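Local atomic coordinates of glucose-6-phosphate 1-dehydrogenase (Kluyveromyces lactis, PDB entry 7E6I), a protein that catalyses the NADP-dependent oxidation of glucose 6-phosphate to 6-phosphogluconolactone, the rate-limiting first step of the oxidative pentose phosphate pathway. Residues K153-D158 and L178-H183; V241-L246 and D437-L442; I419-A422 and S428-V431. All blocks are in the same frame, centred on the assembly; numbering follows the deposited sequence.

Contact 1: residues K153-D158 and L178-H183; sequences KPFGHD and LFRIDH. With BG6 (6-O-phosphono-beta-D-glucopyranose), chain B.
Phe155 lays one face of its ring against the aliphatic part of Arg180, with Arg180 CD standing 4.0 Å from the ring centroid and only 8° off the normal, a CH-pi contact over the face. The ring rim also meets the chain nearer its root, Phe155 CZ lying 3.4 Å from Arg180 CB. Because Arg180 runs extended from CG to NE, its methylenes cross the phenyl and carry the guanidinium beyond it, turned 84° from the ring plane, where Glu175 takes it in a salt bridge. Over the opposite face of the phenyl, offset toward the rim, lies Lys153 CA.

Lys153 and Ile181 join the backbones: Lys153 N donates to Ile181 O over 3.0 Å. From this loop the Lys153 side chain, bent at chi2, runs on to the substrate, and its NZ donates to O1 of the bound glucose 6-phosphate at 2.9 Å and to Asp240 O. At the end of 178-183, His183 NE2 gives a nearly straight bond (168°) to phosphate oxygen O3P at 2.7 Å. The two segments thus grip the substrate at its anomeric hydroxyl and its phosphate.

A cis peptide precedes Pro154 in this loop, which runs from strand 146-152 to helix 159-169. Strand 178-181 is the outermost of the parallel Rossmann sheet beside 146-152, and helix 433-451 covers Phe155 and Arg180 through Leu436.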
loop_
_atom_site.group_PDB
_atom_site.type_symbol
_atom_site.label_atom_id
_atom_site.label_comp_id
_atom_site.label_asym_id
_atom_site.label_seq_id
_atom_site.Cartn_x
_atom_site.Cartn_y
_atom_site.Cartn_z
ATOM N N LYS A 153 0.100 -3.082 -8.008
ATOM C CA LYS A 153 -0.666 -4.264 -7.662
ATOM C C LYS A 153 -2.094 -4.121 -8.194
ATOM O O LYS A 153 -2.597 -3.006 -8.343
ATOM C CB LYS A 153 -0.664 -4.478 -6.144
ATOM C CG LYS A 153 -1.565 -3.529 -5.357
ATOM C CD LYS A 153 -2.889 -4.192 -4.961
ATOM C CE LYS A 153 -3.686 -3.339 -3.945
ATOM N NZ LYS A 153 -5.167 -3.633 -3.949
ATOM N N PRO A 154 -2.787 -5.238 -8.472
ATOM C CA PRO A 154 -2.451 -6.635 -8.180
ATOM C C PRO A 154 -1.518 -7.301 -9.192
ATOM O O PRO A 154 -1.581 -7.018 -10.392
ATOM C CB PRO A 154 -3.822 -7.310 -8.202
ATOM C CG PRO A 154 -4.543 -6.570 -9.270
ATOM C CD PRO A 154 -4.034 -5.149 -9.249
ATOM N N PHE A 155 -0.654 -8.180 -8.695
ATOM C CA PHE A 155 0.142 -9.043 -9.555
ATOM C C PHE A 155 -0.324 -10.482 -9.371
ATOM O O PHE A 155 0.413 -11.316 -8.836
ATOM C CB PHE A 155 1.633 -8.920 -9.231
ATOM C CG PHE A 155 2.055 -7.536 -8.870
ATOM C CD1 PHE A 155 2.351 -6.609 -9.860
ATOM C CD2 PHE A 155 2.149 -7.152 -7.547
ATOM C CE1 PHE A 155 2.745 -5.326 -9.544
ATOM C CE2 PHE A 155 2.540 -5.875 -7.213
ATOM C CZ PHE A 155 2.841 -4.950 -8.210
ATOM N N GLY A 156 -1.543 -10.780 -9.784
ATOM C CA GLY A 156 -2.132 -12.078 -9.540
ATOM C C GLY A 156 -3.267 -12.001 -8.536
ATOM O O GLY A 156 -3.479 -10.996 -7.858
ATOM N N HIS A 157 -4.024 -13.098 -8.480
ATOM C CA HIS A 157 -5.124 -13.260 -7.547
ATOM C C HIS A 157 -4.963 -14.505 -6.689
ATOM O O HIS A 157 -5.828 -14.776 -5.842
ATOM C CB HIS A 157 -6.454 -13.323 -8.307
ATOM C CG HIS A 157 -6.422 -14.249 -9.478
ATOM N ND1 HIS A 157 -6.791 -15.576 -9.387
ATOM C CD2 HIS A 157 -6.031 -14.052 -10.757
ATOM C CE1 HIS A 157 -6.650 -16.153 -10.569
ATOM N NE2 HIS A 157 -6.183 -15.251 -11.416
ATOM N N ASP A 158 -3.898 -15.274 -6.899
ATOM C CA ASP A 158 -3.527 -16.422 -6.078
ATOM C C ASP A 158 -2.105 -16.796 -6.478
ATOM O O ASP A 158 -1.515 -16.183 -7.378
ATOM C CB ASP A 158 -4.500 -17.598 -6.239
ATOM C CG ASP A 158 -4.725 -17.995 -7.698
ATOM O OD1 ASP A 158 -3.857 -17.725 -8.568
ATOM O OD2 ASP A 158 -5.794 -18.582 -7.977
ATOM N N LEU A 178 12.603 -3.316 -12.170
ATOM C CA LEU A 178 11.188 -3.434 -11.838
ATOM C C LEU A 178 10.867 -2.693 -10.542
ATOM O O LEU A 178 11.568 -2.850 -9.537
ATOM C CB LEU A 178 10.836 -4.912 -11.689
ATOM C CG LEU A 178 9.880 -5.567 -12.675
ATOM C CD1 LEU A 178 9.617 -4.665 -13.880
ATOM C CD2 LEU A 178 10.421 -6.926 -13.074
ATOM N N PHE A 179 9.801 -1.900 -10.551
ATOM C CA PHE A 179 9.365 -1.189 -9.346
ATOM C C PHE A 179 7.885 -1.495 -9.124
ATOM O O PHE A 179 7.014 -0.810 -9.672
ATOM C CB PHE A 179 9.623 0.296 -9.469
ATOM C CG PHE A 179 11.072 0.677 -9.321
ATOM C CD1 PHE A 179 11.976 0.434 -10.347
ATOM C CD2 PHE A 179 11.536 1.269 -8.143
ATOM C CE1 PHE A 179 13.309 0.784 -10.207
ATOM C CE2 PHE A 179 12.861 1.619 -7.992
ATOM C CZ PHE A 179 13.753 1.385 -9.027
ATOM N N ARG A 180 7.611 -2.531 -8.324
ATOM C CA ARG A 180 6.249 -2.976 -8.048
ATOM C C ARG A 180 5.675 -2.182 -6.887
ATOM O O ARG A 180 6.242 -2.160 -5.793
ATOM C CB ARG A 180 6.210 -4.467 -7.713
ATOM C CG ARG A 180 6.533 -5.414 -8.854
ATOM C CD ARG A 180 6.359 -6.857 -8.392
ATOM N NE ARG A 180 7.077 -7.820 -9.220
ATOM C CZ ARG A 180 8.397 -8.008 -9.188
ATOM N NH1 ARG A 180 9.149 -7.303 -8.362
ATOM N NH2 ARG A 180 8.970 -8.915 -9.975
ATOM N N ILE A 181 4.528 -1.578 -7.112
ATOM C CA ILE A 181 3.947 -0.636 -6.176
ATOM C C ILE A 181 2.868 -1.316 -5.345
ATOM O O ILE A 181 1.949 -1.955 -5.887
ATOM C CB ILE A 181 3.377 0.586 -6.909
ATOM C CG1 ILE A 181 4.500 1.570 -7.227
ATOM C CG2 ILE A 181 2.275 1.254 -6.063
ATOM C CD1 ILE A 181 3.992 2.891 -7.770
ATOM N N ASP A 182 3.009 -1.192 -4.022
ATOM C CA ASP A 182 1.914 -1.224 -3.056
ATOM C C ASP A 182 1.868 0.183 -2.471
ATOM O O ASP A 182 2.820 0.612 -1.807
ATOM C CB ASP A 182 2.175 -2.287 -1.988
ATOM C CG ASP A 182 1.025 -2.440 -1.001
ATOM O OD1 ASP A 182 0.505 -1.409 -0.494
ATOM O OD2 ASP A 182 0.657 -3.608 -0.716
ATOM N N HIS A 183 0.795 0.933 -2.750
ATOM C CA HIS A 183 0.866 2.369 -2.467
ATOM C C HIS A 183 0.910 2.678 -0.971
ATOM O O HIS A 183 1.332 3.775 -0.599
ATOM C CB HIS A 183 -0.287 3.121 -3.150
ATOM C CG HIS A 183 -1.597 3.058 -2.420
ATOM N ND1 HIS A 183 -2.496 2.018 -2.577
ATOM C CD2 HIS A 183 -2.175 3.926 -1.550
ATOM C CE1 HIS A 183 -3.558 2.241 -1.820
ATOM N NE2 HIS A 183 -3.391 3.393 -1.190
HETATM C C1 BG6 B . -7.191 -0.330 -2.778
HETATM C C2 BG6 B . -8.429 -1.203 -2.576
HETATM O O1 BG6 B . -6.043 -1.051 -2.987
HETATM O O5 BG6 B . -6.970 0.497 -1.546
HETATM C C3 BG6 B . -9.626 -0.384 -2.239
HETATM O O2 BG6 B . -8.702 -1.998 -3.738
HETATM C C4 BG6 B . -9.399 0.421 -1.002
HETATM O O3 BG6 B . -10.771 -1.244 -1.995
HETATM C C5 BG6 B . -8.153 1.295 -1.152
HETATM O O4 BG6 B . -10.563 1.220 -0.756
HETATM C C6 BG6 B . -7.767 2.001 0.119
HETATM O O6 BG6 B . -6.601 2.760 -0.145
HETATM P P BG6 B . -6.395 4.184 0.683
HETATM O O1P BG6 B . -6.546 3.738 2.125
HETATM O O2P BG6 B . -7.462 5.154 0.251
HETATM O O3P BG6 B . -5.036 4.835 0.425
#

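Contact 2: residues V241-L246 and D437-L442; sequences VMQNHL and DVSWKL. With BG6 (6-O-phosphono-beta-D-glucopyranose), chain B.
Gln243 stacks its side-chain amide on the indole of Trp440, the amide and ring planes only 12° apart, an amide-pi stack that joins two helices, 236-254 and 433-451, of the alpha/beta C-terminal domain. Gln243 NE2 sits over the centre of the indole, 3.3 Å from Trp440 CE2, while Gln243 CG lies over the six-membered ring, 3.9 Å from its centroid, as a CH-pi contact. With CG anti to the backbone N (chi1 -178°), Gln243 reaches across to the other helix, and a bend at chi2 (-83°) lays the amide flat over the indole face. The same NE2 comes within 2.9 Å of Ser439 OG, the hydroxyl being hydrogen-bonded to Leu436 O in its own helix.

A second shell fixes the rotation of the amide. Asn244 ND2 donates to Gln243 OE1 at 3.1 Å, in the carbonyl plane of the glutamine, and also bonds Arg239 O. Trp440 also packs on Leu159 and Ala162 of helix 159-169. Were Trp440 an alanine, the Gln243 amide would probably lose the flat surface it lies on, and a gap would be likely to open beside Leu159 and Ala162.

One residue on from Asn244 stands His245, by similarity the proton acceptor of the reaction. Asp182 OD1 is hydrogen-bonded to its ND1, as in a His-Asp catalytic pair. Here helix 236-254 makes a wider pi-type turn with a kink, and Asn244 OD1 lies 3.4 Å above the His245 plane, over the ring centre, where it accepts from His245 N. At the ring edge, His245 NE2 and O1 of glucose 6-phosphate share a hydrogen bond of 2.8 Å.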
loop_
_atom_site.group_PDB
_atom_site.type_symbol
_atom_site.label_atom_id
_atom_site.label_comp_id
_atom_site.label_asym_id
_atom_site.label_seq_id
_atom_site.Cartn_x
_atom_site.Cartn_y
_atom_site.Cartn_z
ATOM N N VAL A 241 -7.151 -5.826 0.355
ATOM C CA VAL A 241 -6.283 -4.982 1.180
ATOM C C VAL A 241 -5.447 -5.774 2.180
ATOM O O VAL A 241 -4.450 -5.263 2.692
ATOM C CB VAL A 241 -7.092 -3.912 1.935
ATOM C CG1 VAL A 241 -7.917 -3.054 0.956
ATOM C CG2 VAL A 241 -7.966 -4.553 3.024
ATOM N N MET A 242 -5.842 -7.003 2.494
ATOM C CA MET A 242 -5.136 -7.716 3.556
ATOM C C MET A 242 -3.899 -8.447 3.036
ATOM O O MET A 242 -2.823 -8.332 3.633
ATOM C CB MET A 242 -6.078 -8.689 4.273
ATOM C CG MET A 242 -7.413 -8.053 4.669
ATOM S SD MET A 242 -8.486 -9.080 5.722
ATOM C CE MET A 242 -7.374 -9.415 7.095
ATOM N N GLN A 243 -4.038 -9.193 1.932
ATOM C CA GLN A 243 -2.899 -9.866 1.309
ATOM C C GLN A 243 -1.787 -8.883 0.909
ATOM O O GLN A 243 -0.624 -9.280 0.789
ATOM C CB GLN A 243 -3.390 -10.648 0.080
ATOM C CG GLN A 243 -2.333 -11.469 -0.685
ATOM C CD GLN A 243 -1.531 -10.638 -1.688
ATOM O OE1 GLN A 243 -1.962 -9.565 -2.125
ATOM N NE2 GLN A 243 -0.340 -11.120 -2.027
ATOM N N ASN A 244 -2.117 -7.611 0.668
ATOM C CA ASN A 244 -1.104 -6.665 0.219
ATOM C C ASN A 244 -0.869 -5.561 1.249
ATOM O O ASN A 244 0.081 -5.658 2.027
ATOM C CB ASN A 244 -1.490 -6.065 -1.140
ATOM C CG ASN A 244 -2.984 -5.926 -1.304
ATOM O OD1 ASN A 244 -3.577 -4.945 -0.864
ATOM N ND2 ASN A 244 -3.599 -6.897 -1.943
ATOM N N HIS A 245 -1.708 -4.518 1.269
ATOM C CA HIS A 245 -1.466 -3.361 2.135
ATOM C C HIS A 245 -1.213 -3.766 3.581
ATOM O O HIS A 245 -0.167 -3.444 4.161
ATOM C CB HIS A 245 -2.653 -2.399 2.084
ATOM C CG HIS A 245 -2.998 -1.944 0.704
ATOM N ND1 HIS A 245 -2.040 -1.702 -0.259
ATOM C CD2 HIS A 245 -4.193 -1.702 0.120
ATOM C CE1 HIS A 245 -2.633 -1.313 -1.373
ATOM N NE2 HIS A 245 -3.939 -1.309 -1.171
ATOM N N LEU A 246 -2.179 -4.456 4.197
ATOM C CA LEU A 246 -2.052 -4.758 5.620
ATOM C C LEU A 246 -0.876 -5.694 5.888
ATOM O O LEU A 246 -0.166 -5.537 6.892
ATOM C CB LEU A 246 -3.367 -5.346 6.142
ATOM C CG LEU A 246 -4.596 -4.407 6.114
ATOM C CD1 LEU A 246 -5.635 -4.811 7.151
ATOM C CD2 LEU A 246 -4.175 -2.933 6.315
ATOM N N ASP A 437 6.002 -13.850 -3.929
ATOM C CA ASP A 437 5.798 -15.290 -3.940
ATOM C C ASP A 437 5.411 -15.798 -2.560
ATOM O O ASP A 437 4.444 -16.554 -2.416
ATOM C CB ASP A 437 7.057 -15.987 -4.444
ATOM C CG ASP A 437 6.895 -17.482 -4.496
ATOM O OD1 ASP A 437 6.004 -17.972 -5.220
ATOM O OD2 ASP A 437 7.655 -18.177 -3.796
ATOM N N VAL A 438 6.139 -15.369 -1.521
ATOM C CA VAL A 438 5.858 -15.864 -0.175
ATOM C C VAL A 438 4.511 -15.353 0.323
ATOM O O VAL A 438 3.774 -16.070 1.018
ATOM C CB VAL A 438 6.991 -15.476 0.786
ATOM C CG1 VAL A 438 6.683 -15.990 2.179
ATOM C CG2 VAL A 438 8.294 -16.038 0.288
ATOM N N SER A 439 4.158 -14.113 -0.015
ATOM C CA SER A 439 2.884 -13.605 0.467
ATOM C C SER A 439 1.722 -14.373 -0.161
ATOM O O SER A 439 0.714 -14.623 0.503
ATOM C CB SER A 439 2.778 -12.103 0.199
ATOM O OG SER A 439 2.346 -11.847 -1.131
ATOM N N TRP A 440 1.863 -14.800 -1.418
ATOM C CA TRP A 440 0.818 -15.611 -2.036
ATOM C C TRP A 440 0.824 -17.049 -1.520
ATOM O O TRP A 440 -0.248 -17.643 -1.371
ATOM C CB TRP A 440 0.939 -15.579 -3.567
ATOM C CG TRP A 440 0.289 -14.342 -4.174
ATOM C CD1 TRP A 440 0.896 -13.380 -4.936
ATOM C CD2 TRP A 440 -1.079 -13.939 -4.036
ATOM N NE1 TRP A 440 -0.009 -12.404 -5.282
ATOM C CE2 TRP A 440 -1.228 -12.721 -4.737
ATOM C CE3 TRP A 440 -2.195 -14.488 -3.380
ATOM C CZ2 TRP A 440 -2.444 -12.044 -4.808
ATOM C CZ3 TRP A 440 -3.400 -13.815 -3.449
ATOM C CH2 TRP A 440 -3.515 -12.604 -4.161
ATOM N N LYS A 441 1.997 -17.612 -1.197
ATOM C CA LYS A 441 2.022 -18.945 -0.593
ATOM C C LYS A 441 1.287 -18.954 0.741
ATOM O O LYS A 441 0.693 -19.973 1.124
ATOM C CB LYS A 441 3.465 -19.422 -0.399
ATOM C CG LYS A 441 4.098 -20.048 -1.628
ATOM C CD LYS A 441 5.631 -20.029 -1.553
ATOM C CE LYS A 441 6.219 -21.054 -2.541
ATOM N NZ LYS A 441 7.167 -20.508 -3.560
ATOM N N LEU A 442 1.299 -17.821 1.448
ATOM C CA LEU A 442 0.660 -17.715 2.752
ATOM C C LEU A 442 -0.861 -17.627 2.634
ATOM O O LEU A 442 -1.587 -18.307 3.369
ATOM C CB LEU A 442 1.219 -16.494 3.489
ATOM C CG LEU A 442 0.616 -16.194 4.857
ATOM C CD1 LEU A 442 0.829 -17.379 5.792
ATOM C CD2 LEU A 442 1.190 -14.919 5.468
HETATM C C1 BG6 B . -7.191 -0.330 -2.778
HETATM C C2 BG6 B . -8.429 -1.203 -2.576
HETATM O O1 BG6 B . -6.043 -1.051 -2.987
HETATM O O5 BG6 B . -6.970 0.497 -1.546
HETATM C C3 BG6 B . -9.626 -0.384 -2.239
HETATM O O2 BG6 B . -8.702 -1.998 -3.738
HETATM C C4 BG6 B . -9.399 0.421 -1.002
HETATM O O3 BG6 B . -10.771 -1.244 -1.995
HETATM C C5 BG6 B . -8.153 1.295 -1.152
HETATM O O4 BG6 B . -10.563 1.220 -0.756
HETATM C C6 BG6 B . -7.767 2.001 0.119
HETATM O O6 BG6 B . -6.601 2.760 -0.145
HETATM P P BG6 B . -6.395 4.184 0.683
HETATM O O1P BG6 B . -6.546 3.738 2.125
HETATM O O2P BG6 B . -7.462 5.154 0.251
HETATM O O3P BG6 B . -5.036 4.835 0.425
#

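Contact 3: residues I419-A422 and S428-V431; sequences IRDA and SNFV
Asp421 meets Asn429 through one polar link backed by a water. Asn429 ND2 approaches Asp421 OD2 to 2.7 Å, but the angle at the hydrogen is only 123°, making this a weak hydrogen bond, and the carboxylate and amide planes are 41° apart. Water 1 closes a second path between the same residues: it donates to Asp421 OD2 at 3.1 Å and accepts from the backbone N of Asn429 at 2.8 Å. One carboxylate oxygen therefore receives both the amide and the water.

The apolar side belongs to Phe430. Asp421 CB lies at the edge of its ring, near the plane, 3.9 Å from Phe430 CE1. Further round the rim, Phe430 CZ touches the methyl of Ala422, with 4.2 Å between Phe430 CZ and Ala422 CB. With CG anti to its carbonyl carbon (chi1 -57°), Phe430 places the ring between helix 414-423 and strand 178-181, where it also packs on Leu418 and Ile181 and meets Phe179 edge-to-face.

This is a short-range closure, a loop folding back on the helix it has just left before helix 433-451 begins. Its polar and apolar halves differ in burial: Phe430 and Ala422 are buried, whereas Asp421 and Asn429 remain partly exposed. The buried half rests on van der Waals contact of Phe430 with Ala422 and Asp421 CB, while the bent, weak hydrogen bond from Asn429 ND2 and the bridging water imply a polar clasp that depends partly on solvent.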
loop_
_atom_site.group_PDB
_atom_site.type_symbol
_atom_site.label_atom_id
_atom_site.label_comp_id
_atom_site.label_asym_id
_atom_site.label_seq_id
_atom_site.Cartn_x
_atom_site.Cartn_y
_atom_site.Cartn_z
ATOM N N ILE A 419 7.018 7.698 -6.832
ATOM C CA ILE A 419 7.649 8.027 -8.106
ATOM C C ILE A 419 9.019 8.645 -7.867
ATOM O O ILE A 419 10.009 8.285 -8.524
ATOM C CB ILE A 419 6.739 8.959 -8.928
ATOM C CG1 ILE A 419 5.555 8.176 -9.493
ATOM C CG2 ILE A 419 7.523 9.620 -10.052
ATOM C CD1 ILE A 419 4.489 9.047 -10.105
ATOM N N ARG A 420 9.096 9.584 -6.921
ATOM C CA ARG A 420 10.385 10.104 -6.485
ATOM C C ARG A 420 11.376 8.981 -6.203
ATOM O O ARG A 420 12.493 8.973 -6.741
ATOM C CB ARG A 420 10.202 10.966 -5.243
ATOM C CG ARG A 420 11.506 11.561 -4.752
ATOM C CD ARG A 420 11.886 12.705 -5.642
ATOM N NE ARG A 420 13.313 13.034 -5.657
ATOM C CZ ARG A 420 14.017 13.453 -4.608
ATOM N NH1 ARG A 420 13.450 13.590 -3.409
ATOM N NH2 ARG A 420 15.303 13.734 -4.765
ATOM N N ASP A 421 10.974 8.013 -5.364
ATOM C CA ASP A 421 11.885 6.931 -4.988
ATOM C C ASP A 421 12.350 6.148 -6.207
ATOM O O ASP A 421 13.518 5.730 -6.287
ATOM C CB ASP A 421 11.209 5.990 -3.996
ATOM C CG ASP A 421 11.098 6.579 -2.608
ATOM O OD1 ASP A 421 11.536 7.737 -2.412
ATOM O OD2 ASP A 421 10.563 5.880 -1.713
ATOM N N ALA A 422 11.439 5.918 -7.159
ATOM C CA ALA A 422 11.802 5.251 -8.403
ATOM C C ALA A 422 12.823 6.073 -9.186
ATOM O O ALA A 422 13.825 5.537 -9.679
ATOM C CB ALA A 422 10.546 4.993 -9.234
ATOM N N SER A 428 13.373 0.462 -1.747
ATOM C CA SER A 428 13.009 0.178 -0.358
ATOM C C SER A 428 11.503 0.059 -0.184
ATOM O O SER A 428 11.024 -0.763 0.603
ATOM C CB SER A 428 13.547 1.274 0.552
ATOM O OG SER A 428 14.955 1.294 0.494
ATOM N N ASN A 429 10.740 0.861 -0.923
ATOM C CA ASN A 429 9.292 0.906 -0.799
ATOM C C ASN A 429 8.582 0.210 -1.954
ATOM O O ASN A 429 7.469 0.602 -2.318
ATOM C CB ASN A 429 8.844 2.360 -0.696
ATOM C CG ASN A 429 9.521 3.088 0.449
ATOM O OD1 ASN A 429 9.901 2.469 1.431
ATOM N ND2 ASN A 429 9.682 4.402 0.324
ATOM N N PHE A 430 9.191 -0.821 -2.536
ATOM C CA PHE A 430 8.563 -1.559 -3.621
ATOM C C PHE A 430 8.683 -3.056 -3.358
ATOM O O PHE A 430 9.605 -3.503 -2.671
ATOM C CB PHE A 430 9.185 -1.192 -4.964
ATOM C CG PHE A 430 9.122 0.275 -5.276
ATOM C CD1 PHE A 430 10.100 1.142 -4.813
ATOM C CD2 PHE A 430 8.088 0.786 -6.038
ATOM C CE1 PHE A 430 10.029 2.496 -5.104
ATOM C CE2 PHE A 430 8.016 2.129 -6.339
ATOM C CZ PHE A 430 8.979 2.990 -5.880
ATOM N N VAL A 431 7.735 -3.827 -3.910
ATOM C CA VAL A 431 7.626 -5.252 -3.630
ATOM C C VAL A 431 8.604 -6.017 -4.501
ATOM O O VAL A 431 8.695 -5.787 -5.714
ATOM C CB VAL A 431 6.186 -5.754 -3.867
ATOM C CG1 VAL A 431 6.018 -7.119 -3.244
ATOM C CG2 VAL A 431 5.144 -4.771 -3.314
HETATM O O HOH W 1 11.978 3.167 -1.865
#

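Contacts 1 and 2 both reach glucose 6-phosphate, their centres 10 Å apart, and meet where the Rossmann domain faces the C-terminal domain. Asp182 OD1 and His245 ND1, 2.6 Å apart, tie the two domains; Lys153 CE also packs on His245 CE1 at 3.4 Å, and Gly156 O lies 3.4 Å from Trp440 CZ2. Contact 3 stands back from the substrate, its centre 12 Å from that of contact 1, yet joins the strand directly: Val431 N lies 2.9 Å from Arg180 O, a probable hydrogen bond. Contacts 2 and 3 do not touch, although contact 3 is nested within the chain loop that contact 2 closes.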